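Local coordinates for flavodoxin (PDB 2ARK), which carries electrons as a small FMN-binding protein, probably serving as a low-potential donor to a number of redox enzymes, at the interface of chains A and B. Residues are numbered along the deposited sequence; one frame, centred on the assembly and turned at random. Chains: chain A/B, Flavodoxin.

The interface of chains A and B. Residues chain A 72, 75-76, 80, 83, 117-118; chain B 63-64, 66, 69.
B:Met64, a selenomethionine, plugs into a pocket formed by A:Asp76, A:Trp83, A:Asn117 and A:Phe118, in a two-fold symmetric contact between copies of one flavodoxin; its twin repeats the plug with chains exchanged, so the pair is clasped twice, though whether this pairing within the deposited assembly of four copies is the biological one the structure alone does not show. The side chain bends at chi2 (-53°) and then runs out straight, which carries its tip into the aromatic end of the pocket. There CE meets A:Phe118 CZ at 3.4 Å, and SE lies 3.6 Å from A:Trp83 CD1. That same indole carbon sits over one face of the A:Phe118 ring, toward its rim. The one N-H of A:Trp83 NE1 is shared, bent, between A:Asn117 OD1 (3.2 Å) and the backbone O of the same residue, which probably steadies the amide that lies across the B:Met64 backbone. Beside the plug, A:Lys72 NZ donates a hydrogen bond to the backbone O of B:Asn63 (2.8 Å), coming from above the carbonyl plane. It also makes a salt bridge to A:Asp76 OD2 (3.0 Å) on that oxygen's syn lone pair, while OD2 meets the B:Trp69 ring edge in plane. An alanine at A:Lys72 would probably leave B:Asn63 O and the A:Asp76 carboxylate without this shared partner and open a gap beside B:Leu66. In the flavodoxin fold, helix 69-78, the end of helix 104-117 and loop residues A:Trp83 and A:Phe118 receive the loop between strand 55-61 and helix 69-78 of chain B, with B:Trp69 starting that helix.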
# COMPACT_ATOMS: atom_id res chain seq x y z
N LYS A 72 4.49 -14.47 7.71
CA LYS A 72 5.31 -13.40 8.21
C LYS A 72 6.44 -13.94 9.10
O LYS A 72 7.59 -13.50 8.98
CB LYS A 72 4.43 -12.37 8.97
CG LYS A 72 5.13 -11.10 9.37
CD LYS A 72 5.40 -10.15 8.17
CE LYS A 72 6.69 -9.32 8.36
NZ LYS A 72 6.64 -8.63 9.68
N PHE A 75 9.29 -15.58 7.06
CA PHE A 75 10.15 -14.58 6.49
C PHE A 75 11.00 -13.86 7.52
O PHE A 75 12.17 -13.67 7.29
CB PHE A 75 9.35 -13.61 5.60
CG PHE A 75 9.10 -14.17 4.23
CD1 PHE A 75 8.14 -15.14 4.04
CD2 PHE A 75 9.87 -13.77 3.16
CE1 PHE A 75 7.93 -15.71 2.78
CE2 PHE A 75 9.69 -14.33 1.89
CZ PHE A 75 8.72 -15.30 1.70
N ASP A 76 10.41 -13.50 8.65
CA ASP A 76 11.13 -12.72 9.65
C ASP A 76 12.18 -13.57 10.27
O ASP A 76 13.29 -13.10 10.45
CB ASP A 76 10.21 -12.18 10.78
CG ASP A 76 9.30 -11.04 10.33
OD1 ASP A 76 9.70 -10.31 9.39
OD2 ASP A 76 8.21 -10.87 10.94
N GLY A 80 15.40 -14.73 7.91
CA GLY A 80 16.11 -13.58 8.45
C GLY A 80 17.63 -13.58 8.35
O GLY A 80 18.23 -12.52 8.21
N TRP A 83 18.89 -12.67 4.79
CA TRP A 83 18.51 -11.35 4.34
C TRP A 83 19.78 -10.63 3.94
O TRP A 83 20.76 -10.58 4.70
CB TRP A 83 17.73 -10.56 5.42
CG TRP A 83 17.25 -9.19 4.92
CD1 TRP A 83 16.04 -8.90 4.37
CD2 TRP A 83 18.00 -7.96 4.89
NE1 TRP A 83 15.98 -7.57 4.01
CE2 TRP A 83 17.16 -6.97 4.32
CE3 TRP A 83 19.29 -7.59 5.29
CZ2 TRP A 83 17.56 -5.64 4.15
CZ3 TRP A 83 19.69 -6.26 5.12
CH2 TRP A 83 18.82 -5.30 4.56
N ASN A 117 11.42 -6.49 0.23
CA ASN A 117 12.34 -6.15 1.29
C ASN A 117 13.59 -7.01 1.21
O ASN A 117 14.66 -6.57 1.60
CB ASN A 117 11.64 -6.30 2.63
CG ASN A 117 12.31 -5.52 3.72
OD1 ASN A 117 13.25 -6.01 4.35
ND2 ASN A 117 11.80 -4.31 3.98
N PHE A 118 13.45 -8.22 0.68
CA PHE A 118 14.59 -9.12 0.51
C PHE A 118 15.35 -8.87 -0.79
O PHE A 118 16.22 -9.66 -1.15
CB PHE A 118 14.13 -10.58 0.56
CG PHE A 118 13.97 -11.13 1.95
CD1 PHE A 118 12.78 -10.97 2.66
CD2 PHE A 118 15.02 -11.84 2.55
CE1 PHE A 118 12.62 -11.49 3.94
CE2 PHE A 118 14.89 -12.36 3.84
CZ PHE A 118 13.67 -12.19 4.54
N ASN B 63 9.19 -4.78 10.35
CA ASN B 63 9.78 -6.10 10.10
C ASN B 63 9.50 -6.52 8.67
O ASN B 63 8.37 -6.82 8.34
CB ASN B 63 9.27 -7.15 11.10
CG ASN B 63 9.86 -6.99 12.52
OD1 ASN B 63 9.31 -7.53 13.47
ND2 ASN B 63 10.98 -6.27 12.65
N MSE B 64 10.53 -6.54 7.83
CA MSE B 64 10.36 -6.72 6.39
C MSE B 64 9.30 -5.78 5.80
O MSE B 64 8.53 -6.20 4.93
CB MSE B 64 10.03 -8.19 6.03
CG MSE B 64 10.98 -9.25 6.62
SE MSE B 64 12.89 -8.85 6.20
CE MSE B 64 13.81 -10.38 7.43
N LEU B 66 6.64 -4.54 7.32
CA LEU B 66 5.32 -4.80 7.87
C LEU B 66 5.31 -4.89 9.40
O LEU B 66 6.38 -4.99 10.05
CB LEU B 66 4.82 -6.11 7.30
CG LEU B 66 4.74 -6.25 5.76
CD1 LEU B 66 4.34 -7.65 5.44
CD2 LEU B 66 3.77 -5.26 5.16
N TRP B 69 5.20 -10.28 13.20
CA TRP B 69 4.33 -11.43 13.26
C TRP B 69 3.59 -11.59 14.62
O TRP B 69 2.44 -12.04 14.64
CB TRP B 69 5.03 -12.72 12.83
CG TRP B 69 6.07 -13.28 13.76
CD1 TRP B 69 7.43 -13.14 13.64
CD2 TRP B 69 5.86 -14.13 14.90
NE1 TRP B 69 8.07 -13.84 14.64
CE2 TRP B 69 7.13 -14.45 15.42
CE3 TRP B 69 4.71 -14.65 15.53
CZ2 TRP B 69 7.30 -15.27 16.55
CZ3 TRP B 69 4.89 -15.46 16.66
CH2 TRP B 69 6.17 -15.76 17.16